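Local atomic coordinates of uncharacterized protein (Kribbella flavida, PDB entry 4GB5), a protein that is of unknown function but belongs to the SnoaL-like family of the NTF2 clan, whose members use a cone-shaped alpha+beta fold for binding or catalysis. Residues A21-L26 against D31-V36; E100-A105 against G111-L116; N123-V126 against G131-L134. One frame throughout, in Å; residues are numbered along the deposited sequence.

Contact 1 of 3, residues A21-L26 against D31-V36; sequences ADIADL and DLPRRV
Arg35 NE meets Asp31 OD2 at 2.8 Å on the exposed flank of the short helix whose Leu32, Pro33 and Val36 close around Ile23. The N-H points almost straight at the oxygen (170°), which lies in the guanidinium plane. Arg35 NH2 takes Asp31 OD1 on its syn lone pair, so two nitrogens grip the carboxylate side-on and clip together residues four apart.

The contact itself is apolar. Ile23 CG1 crosses Leu32 with its nearest approach, 3.7 Å, to Leu32 CG. Because CG1 stands opposite the carbonyl carbon (chi1 -72°) and the chain runs on extended, CD1 is carried out to the second helix. There it lies 3.8 Å from Pro33 CA and meets Val36 CG2 tip to tip, also at 3.8 Å. A beta-branched isoleucine suits this place: apolar, fairly stiff and forked, it can pack against Leu32, Pro33 and Val36 and also touch Leu65 of helix 58-69.

Such a pairing of the long N-terminal helix with a short following one fits the helical layer of the NTF2-like fold; here the segment axes run nearly antiparallel (162°) and approach to 9.9 Å. With CG1, CG2 and CD1 gone, an alanine here would probably leave a gap between Leu32, Pro33 and Val36 and cost the two helices their main apolar link.

Asp22 adds only its CB, 3.7 Å from Leu32 CD2. Its carboxylate serves the assembly instead: OD1 is hydrogen-bonded to His94 NE2 of the second subunit, a polar tie made beside the apolar seam.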
loop_
_atom_site.group_PDB
_atom_site.type_symbol
_atom_site.label_atom_id
_atom_site.label_comp_id
_atom_site.label_asym_id
_atom_site.label_seq_id
_atom_site.Cartn_x
_atom_site.Cartn_y
_atom_site.Cartn_z
ATOM N N ALA A 21 -10.121 -3.983 5.401
ATOM C CA ALA A 21 -10.093 -4.029 3.924
ATOM C C ALA A 21 -10.662 -5.308 3.388
ATOM O O ALA A 21 -11.360 -5.305 2.381
ATOM C CB ALA A 21 -8.689 -3.784 3.407
ATOM N N ASP A 22 -10.454 -6.386 4.120
ATOM C CA ASP A 22 -11.025 -7.666 3.730
ATOM C C ASP A 22 -12.563 -7.686 3.778
ATOM O O ASP A 22 -13.175 -8.331 2.951
ATOM C CB ASP A 22 -10.541 -8.785 4.650
ATOM C CG ASP A 22 -9.082 -9.161 4.433
ATOM O OD1 ASP A 22 -8.603 -9.016 3.273
ATOM O OD2 ASP A 22 -8.451 -9.686 5.405
ATOM N N ILE A 23 -13.188 -6.990 4.733
ATOM C CA ILE A 23 -14.660 -6.929 4.781
ATOM C C ILE A 23 -15.194 -6.534 3.431
ATOM O O ILE A 23 -16.049 -7.225 2.851
ATOM C CB ILE A 23 -15.157 -5.938 5.866
ATOM C CG1 ILE A 23 -14.916 -6.539 7.245
ATOM C CG2 ILE A 23 -16.650 -5.656 5.722
ATOM C CD1 ILE A 23 -15.016 -5.543 8.388
ATOM N N ALA A 24 -14.724 -5.406 2.918
ATOM C CA ALA A 24 -15.231 -4.917 1.664
ATOM C C ALA A 24 -14.778 -5.778 0.512
ATOM O O ALA A 24 -15.577 -6.165 -0.334
ATOM C CB ALA A 24 -14.767 -3.512 1.457
ATOM N N ASP A 25 -13.498 -6.090 0.457
ATOM C CA ASP A 25 -12.925 -6.632 -0.777
ATOM C C ASP A 25 -13.203 -8.125 -0.941
ATOM O O ASP A 25 -13.258 -8.636 -2.078
ATOM C CB ASP A 25 -11.422 -6.343 -0.866
ATOM C CG ASP A 25 -11.092 -4.873 -0.864
ATOM O OD1 ASP A 25 -11.960 -4.041 -1.210
ATOM O OD2 ASP A 25 -9.943 -4.507 -0.494
ATOM N N LEU A 26 -13.424 -8.831 0.160
ATOM C CA LEU A 26 -13.941 -10.228 0.106
ATOM C C LEU A 26 -15.463 -10.284 0.178
ATOM O O LEU A 26 -16.023 -11.365 0.091
ATOM C CB LEU A 26 -13.389 -11.061 1.263
ATOM C CG LEU A 26 -11.877 -11.256 1.345
ATOM C CD1 LEU A 26 -11.433 -11.843 2.667
ATOM C CD2 LEU A 26 -11.375 -12.085 0.166
ATOM N N ASP A 31 -19.649 -12.125 9.361
ATOM C CA ASP A 31 -18.727 -12.545 10.421
ATOM C C ASP A 31 -17.597 -11.537 10.687
ATOM O O ASP A 31 -17.394 -11.103 11.830
ATOM C CB ASP A 31 -18.151 -13.928 10.068
ATOM C CG ASP A 31 -17.105 -14.413 11.059
ATOM O OD1 ASP A 31 -17.505 -14.886 12.135
ATOM O OD2 ASP A 31 -15.891 -14.347 10.753
ATOM N N LEU A 32 -16.878 -11.168 9.641
ATOM C CA LEU A 32 -15.687 -10.317 9.751
ATOM C C LEU A 32 -15.998 -9.001 10.482
ATOM O O LEU A 32 -15.175 -8.574 11.319
ATOM C CB LEU A 32 -15.072 -10.094 8.391
ATOM C CG LEU A 32 -13.584 -9.878 8.264
ATOM C CD1 LEU A 32 -12.755 -10.726 9.245
ATOM C CD2 LEU A 32 -13.230 -10.189 6.811
ATOM N N PRO A 33 -17.143 -8.322 10.188
ATOM C CA PRO A 33 -17.338 -7.061 10.932
ATOM C C PRO A 33 -17.334 -7.239 12.445
ATOM O O PRO A 33 -16.892 -6.298 13.122
ATOM C CB PRO A 33 -18.678 -6.553 10.428
ATOM C CG PRO A 33 -18.749 -7.101 9.005
ATOM C CD PRO A 33 -18.129 -8.454 9.086
ATOM N N ARG A 34 -17.784 -8.375 12.964
ATOM C CA ARG A 34 -17.726 -8.582 14.398
ATOM C C ARG A 34 -16.314 -8.735 14.937
ATOM O O ARG A 34 -16.057 -8.460 16.097
ATOM C CB ARG A 34 -18.537 -9.820 14.783
ATOM C CG ARG A 34 -19.949 -9.773 14.320
ATOM C CD ARG A 34 -20.892 -9.382 15.437
ATOM N NE ARG A 34 -22.132 -8.829 14.897
ATOM C CZ ARG A 34 -22.883 -7.918 15.507
ATOM N NH1 ARG A 34 -22.541 -7.434 16.705
ATOM N NH2 ARG A 34 -23.983 -7.482 14.909
ATOM N N ARG A 35 -15.420 -9.208 14.078
ATOM C CA ARG A 35 -14.015 -9.367 14.434
ATOM C C ARG A 35 -13.232 -8.082 14.300
ATOM O O ARG A 35 -12.103 -7.960 14.794
ATOM C CB ARG A 35 -13.393 -10.412 13.518
ATOM C CG ARG A 35 -14.130 -11.737 13.679
ATOM C CD ARG A 35 -13.453 -12.871 12.953
ATOM N NE ARG A 35 -14.297 -14.064 13.035
ATOM C CZ ARG A 35 -14.298 -14.942 14.036
ATOM N NH1 ARG A 35 -13.470 -14.804 15.060
ATOM N NH2 ARG A 35 -15.129 -15.981 13.996
ATOM N N VAL A 36 -13.782 -7.120 13.564
ATOM C CA VAL A 36 -13.088 -5.849 13.286
ATOM C C VAL A 36 -13.586 -4.624 14.036
ATOM O O VAL A 36 -12.809 -3.744 14.376
ATOM C CB VAL A 36 -13.156 -5.551 11.771
ATOM C CG1 VAL A 36 -12.577 -4.232 11.365
ATOM C CG2 VAL A 36 -12.451 -6.674 11.011
#

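Contact 2 of 3, residues E100-A105 against G111-L116; sequences EHWLPA and GPDRWL
His101 and Trp115 form the central, hydrogen-bonded pair of two antiparallel strands, 90-102 and 114-128, neighbours in the strongly curved sheet of this NTF2-like fold. Backbone bonds set the register. Trp115 N gives to His101 O at 2.8 Å in the carbonyl plane, and beyond the strand ends Leu103 N gives to Asp113 O at 2.9 Å. Trp115 O is gripped twice, by His101 N and by His101 ND1, which arrive from opposite faces of its plane. The ND1 bond is nearly straight (167°) and holds the oxygen in the imidazole plane, which fixes the turn of that ring.

In the aromatic stack, the imidazole lies face to face on the six-membered ring of Trp115, centroids 4.2 Å apart and planes at 25°. Histidine suits the place by joining a flat face for the tryptophan to an edge N-H for Trp115 O.

On the face bearing Glu100, Trp102 and Arg114, a CH-pi contact sets Arg114 CG 3.7 Å from the centroid of the Trp102 five-membered ring. The arginine lays CB and CG by the indole, then bends at chi2 and chi3, its guanidinium leading on to Glu145. Trp102 stacks on Tyr143 of the second subunit.

Glu100 OE2 forms a salt bridge with Arg98 of the second subunit; toward Arg114 a water bridges the opposite charges, donating to Glu100 OE2 at 2.6 Å and accepting from Arg114 NE at 2.9 Å.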
loop_
_atom_site.group_PDB
_atom_site.type_symbol
_atom_site.label_atom_id
_atom_site.label_comp_id
_atom_site.label_asym_id
_atom_site.label_seq_id
_atom_site.Cartn_x
_atom_site.Cartn_y
_atom_site.Cartn_z
ATOM N N GLU A 100 -10.480 1.494 -4.774
ATOM C CA GLU A 100 -10.954 1.316 -6.139
ATOM C C GLU A 100 -12.252 0.529 -6.110
ATOM O O GLU A 100 -12.340 -0.468 -5.400
ATOM C CB GLU A 100 -9.956 0.530 -6.966
ATOM C CG GLU A 100 -8.679 1.273 -7.225
ATOM C CD GLU A 100 -7.574 0.343 -7.670
ATOM O OE1 GLU A 100 -7.148 -0.540 -6.866
ATOM O OE2 GLU A 100 -7.137 0.480 -8.821
ATOM N N HIS A 101 -13.226 0.935 -6.937
ATOM C CA HIS A 101 -14.517 0.245 -6.997
ATOM C C HIS A 101 -14.893 0.129 -8.483
ATOM O O HIS A 101 -15.036 1.159 -9.182
ATOM C CB HIS A 101 -15.621 1.046 -6.312
ATOM C CG HIS A 101 -15.254 1.630 -4.987
ATOM N ND1 HIS A 101 -14.454 2.747 -4.856
ATOM C CD2 HIS A 101 -15.659 1.320 -3.730
ATOM C CE1 HIS A 101 -14.338 3.072 -3.584
ATOM N NE2 HIS A 101 -15.043 2.207 -2.875
ATOM N N TRP A 102 -15.034 -1.094 -8.977
ATOM C CA TRP A 102 -15.353 -1.344 -10.379
ATOM C C TRP A 102 -16.800 -1.673 -10.552
ATOM O O TRP A 102 -17.314 -2.579 -9.901
ATOM C CB TRP A 102 -14.484 -2.463 -10.912
ATOM C CG TRP A 102 -13.020 -2.065 -11.119
ATOM C CD1 TRP A 102 -12.503 -1.424 -12.206
ATOM C CD2 TRP A 102 -11.946 -2.258 -10.212
ATOM N NE1 TRP A 102 -11.165 -1.220 -12.016
ATOM C CE2 TRP A 102 -10.795 -1.743 -10.814
ATOM C CE3 TRP A 102 -11.835 -2.846 -8.950
ATOM C CZ2 TRP A 102 -9.564 -1.775 -10.193
ATOM C CZ3 TRP A 102 -10.593 -2.897 -8.354
ATOM C CH2 TRP A 102 -9.494 -2.329 -8.967
ATOM N N LEU A 103 -17.443 -0.946 -11.444
ATOM C CA LEU A 103 -18.829 -1.220 -11.811
ATOM C C LEU A 103 -18.867 -2.302 -12.866
ATOM O O LEU A 103 -17.995 -2.381 -13.719
ATOM C CB LEU A 103 -19.508 0.021 -12.391
ATOM C CG LEU A 103 -19.868 1.101 -11.374
ATOM C CD1 LEU A 103 -20.986 0.608 -10.478
ATOM C CD2 LEU A 103 -18.682 1.516 -10.495
ATOM N N PRO A 104 -19.911 -3.121 -12.840
ATOM C CA PRO A 104 -20.080 -4.089 -13.920
ATOM C C PRO A 104 -20.314 -3.392 -15.241
ATOM O O PRO A 104 -20.846 -2.305 -15.319
ATOM C CB PRO A 104 -21.315 -4.886 -13.496
ATOM C CG PRO A 104 -22.069 -3.976 -12.619
ATOM C CD PRO A 104 -21.055 -3.098 -11.913
ATOM N N ALA A 105 -19.933 -4.065 -16.312
ATOM C CA ALA A 105 -20.148 -3.579 -17.648
ATOM C C ALA A 105 -21.604 -3.246 -17.955
ATOM O O ALA A 105 -21.891 -2.319 -18.730
ATOM C CB ALA A 105 -19.600 -4.613 -18.668
ATOM N N GLY A 111 -18.561 3.700 -20.945
ATOM C CA GLY A 111 -17.933 4.785 -20.224
ATOM C C GLY A 111 -16.971 4.299 -19.160
ATOM O O GLY A 111 -16.590 3.129 -19.120
ATOM N N PRO A 112 -16.548 5.218 -18.289
ATOM C CA PRO A 112 -15.637 4.833 -17.211
ATOM C C PRO A 112 -16.288 3.811 -16.312
ATOM O O PRO A 112 -17.501 3.805 -16.148
ATOM C CB PRO A 112 -15.385 6.149 -16.481
ATOM C CG PRO A 112 -16.539 6.991 -16.784
ATOM C CD PRO A 112 -17.015 6.608 -18.152
ATOM N N ASP A 113 -15.478 2.951 -15.712
ATOM C CA ASP A 113 -16.042 1.933 -14.862
ATOM C C ASP A 113 -15.429 1.867 -13.487
ATOM O O ASP A 113 -15.825 1.039 -12.700
ATOM C CB ASP A 113 -15.996 0.566 -15.519
ATOM C CG ASP A 113 -14.609 0.001 -15.642
ATOM O OD1 ASP A 113 -13.645 0.700 -15.319
ATOM O OD2 ASP A 113 -14.533 -1.167 -16.110
ATOM N N ARG A 114 -14.513 2.763 -13.167
ATOM C CA ARG A 114 -13.828 2.652 -11.881
ATOM C C ARG A 114 -13.942 3.932 -11.081
ATOM O O ARG A 114 -13.502 5.007 -11.521
ATOM C CB ARG A 114 -12.353 2.278 -12.044
ATOM C CG ARG A 114 -11.610 1.933 -10.756
ATOM C CD ARG A 114 -11.052 3.156 -10.128
ATOM N NE ARG A 114 -9.825 3.637 -10.756
ATOM C CZ ARG A 114 -9.628 4.827 -11.318
ATOM N NH1 ARG A 114 -10.620 5.687 -11.543
ATOM N NH2 ARG A 114 -8.413 5.135 -11.783
ATOM N N TRP A 115 -14.569 3.823 -9.913
ATOM C CA TRP A 115 -14.688 4.915 -8.968
ATOM C C TRP A 115 -13.498 4.806 -8.019
ATOM O O TRP A 115 -13.327 3.819 -7.313
ATOM C CB TRP A 115 -16.006 4.789 -8.165
ATOM C CG TRP A 115 -16.151 5.762 -7.050
ATOM C CD1 TRP A 115 -15.732 7.098 -7.001
ATOM C CD2 TRP A 115 -16.791 5.510 -5.790
ATOM N NE1 TRP A 115 -16.084 7.647 -5.779
ATOM C CE2 TRP A 115 -16.709 6.679 -5.028
ATOM C CE3 TRP A 115 -17.391 4.386 -5.225
ATOM C CZ2 TRP A 115 -17.238 6.759 -3.748
ATOM C CZ3 TRP A 115 -17.886 4.468 -3.964
ATOM C CH2 TRP A 115 -17.841 5.659 -3.242
ATOM N N LEU A 116 -12.696 5.858 -8.008
ATOM C CA LEU A 116 -11.512 5.943 -7.150
ATOM C C LEU A 116 -11.707 6.954 -6.058
ATOM O O LEU A 116 -12.112 8.091 -6.329
ATOM C CB LEU A 116 -10.285 6.383 -7.979
ATOM C CG LEU A 116 -8.971 6.376 -7.193
ATOM C CD1 LEU A 116 -8.532 5.014 -6.770
ATOM C CD2 LEU A 116 -7.917 7.071 -8.081
HETATM O O HOH W 1 -7.813 1.605 -11.044
#

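Contact 3 of 3, residues N123-V126 against G131-L134; sequences NEAV and GWRL
Trp132 turns its indole toward the backbone of Ala125 and Val126: CE3 lies 3.4 Å from Val126 C, and Ala125 C sits at the ring edge, in its plane. Ala125 CB comes to the same CE3 obliquely, at 3.8 Å, and small alanine suits a spot where a broad ring must lie so near the chain. The far end of the indole belongs to helix 6-25: NE1 bonds to Asp9, and the ring touches Ile13 and Leu16.

Leu134 stands on the same face as Ala125. Its CG lies opposite the carbonyl carbon (chi1 -67°), which brings CD2 to 4.2 Å from Ala125 CB and lets the side chain cross that of Asn123. The amide of Asn123 has its polar partner in Lys138 N, bonded to OD1.

On the other face are Val126 and Arg133. Arg133 bends at chi2 and folds back, so that NH1 reaches Trp132 O at 3.0 Å from above the carbonyl plane, while NE goes to Arg34 O.

These pairs belong to the beta hairpin of strands 114-128 and 131-145, antiparallel neighbours in the sheet. Val126 N to Arg133 O and Arg133 N to Val126 O, both 2.8 Å, close its hydrogen-bonded ring. Gly131, with phi at 107°, adopts a backbone shape in which any side chain would collide with the carbonyl oxygen before it. Backbone bonds fix the strand pairing, while the indole of Trp132, apolar against Ala125 and hydrogen-bonded to Asp9, ties the hairpin to helix 6-25.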
loop_
_atom_site.group_PDB
_atom_site.type_symbol
_atom_site.label_atom_id
_atom_site.label_comp_id
_atom_site.label_asym_id
_atom_site.label_seq_id
_atom_site.Cartn_x
_atom_site.Cartn_y
_atom_site.Cartn_z
ATOM N N ASN A 123 -9.296 7.169 12.525
ATOM C CA ASN A 123 -10.129 6.194 13.192
ATOM C C ASN A 123 -9.777 6.068 14.662
ATOM O O ASN A 123 -8.735 6.557 15.094
ATOM C CB ASN A 123 -9.918 4.832 12.529
ATOM C CG ASN A 123 -10.541 4.737 11.168
ATOM O OD1 ASN A 123 -11.051 5.723 10.629
ATOM N ND2 ASN A 123 -10.473 3.529 10.555
ATOM N N GLU A 124 -10.664 5.447 15.431
ATOM C CA GLU A 124 -10.403 5.095 16.819
ATOM C C GLU A 124 -10.549 3.608 17.010
ATOM O O GLU A 124 -11.360 2.946 16.338
ATOM C CB GLU A 124 -11.327 5.856 17.801
ATOM C CG GLU A 124 -11.132 7.365 17.723
ATOM C CD GLU A 124 -12.156 8.208 18.469
ATOM O OE1 GLU A 124 -13.152 7.670 18.971
ATOM O OE2 GLU A 124 -11.960 9.436 18.531
ATOM N N ALA A 125 -9.756 3.063 17.912
ATOM C CA ALA A 125 -9.899 1.650 18.292
ATOM C C ALA A 125 -9.994 1.528 19.785
ATOM O O ALA A 125 -9.582 2.416 20.525
ATOM C CB ALA A 125 -8.717 0.846 17.792
ATOM N N VAL A 126 -10.614 0.447 20.231
ATOM C CA VAL A 126 -10.715 0.116 21.635
ATOM C C VAL A 126 -10.322 -1.322 21.864
ATOM O O VAL A 126 -10.541 -2.208 21.000
ATOM C CB VAL A 126 -12.120 0.364 22.192
ATOM C CG1 VAL A 126 -12.471 1.826 22.079
ATOM C CG2 VAL A 126 -13.129 -0.438 21.502
ATOM N N GLY A 131 -10.128 -8.579 21.991
ATOM C CA GLY A 131 -9.073 -7.962 21.211
ATOM C C GLY A 131 -9.438 -6.567 20.718
ATOM O O GLY A 131 -10.538 -6.055 20.963
ATOM N N TRP A 132 -8.494 -5.933 20.047
ATOM C CA TRP A 132 -8.715 -4.595 19.507
ATOM C C TRP A 132 -9.835 -4.587 18.486
ATOM O O TRP A 132 -9.943 -5.510 17.649
ATOM C CB TRP A 132 -7.436 -4.026 18.912
ATOM C CG TRP A 132 -6.434 -3.624 19.965
ATOM C CD1 TRP A 132 -5.399 -4.391 20.461
ATOM C CD2 TRP A 132 -6.385 -2.376 20.682
ATOM N NE1 TRP A 132 -4.719 -3.687 21.430
ATOM C CE2 TRP A 132 -5.292 -2.444 21.573
ATOM C CE3 TRP A 132 -7.129 -1.187 20.614
ATOM C CZ2 TRP A 132 -4.945 -1.380 22.416
ATOM C CZ3 TRP A 132 -6.794 -0.131 21.463
ATOM C CH2 TRP A 132 -5.711 -0.243 22.353
ATOM N N ARG A 133 -10.625 -3.510 18.501
ATOM C CA ARG A 133 -11.668 -3.299 17.504
ATOM C C ARG A 133 -11.725 -1.836 17.106
ATOM O O ARG A 133 -11.443 -0.942 17.916
ATOM C CB ARG A 133 -13.066 -3.652 18.106
ATOM C CG ARG A 133 -13.297 -5.137 18.476
ATOM C CD ARG A 133 -13.308 -6.032 17.257
ATOM N NE ARG A 133 -13.650 -7.417 17.591
ATOM C CZ ARG A 133 -12.788 -8.326 18.006
ATOM N NH1 ARG A 133 -11.514 -8.051 18.154
ATOM N NH2 ARG A 133 -13.224 -9.563 18.246
ATOM N N LEU A 134 -12.102 -1.590 15.863
ATOM C CA LEU A 134 -12.274 -0.235 15.374
ATOM C C LEU A 134 -13.666 0.271 15.783
ATOM O O LEU A 134 -14.693 -0.280 15.359
ATOM C CB LEU A 134 -12.128 -0.186 13.844
ATOM C CG LEU A 134 -10.755 -0.486 13.256
ATOM C CD1 LEU A 134 -10.770 -0.484 11.756
ATOM C CD2 LEU A 134 -9.742 0.529 13.758
#

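From the N terminus, contact 1 closes the short loop between helix 6-25 and helix 32-36. Much later, contact 2 closes the connection carrying helix 105-108, pairing the end of strand 90-102 with the start of strand 114-128. Contact 3 then closes the turn between that strand's far end and strand 131-145. The three loops follow in series and neither nest nor cross. Contacts 2 and 3 share strand 114-128 but lie on opposite sides of the chain's centre, their centres about 31 Å apart. Contacts 1 and 3 touch, Val36 O lying 2.7 Å from Leu134 N, a probable hydrogen bond that ties the helical layer to the sheet. Contacts 1 and 2 both meet the second subunit.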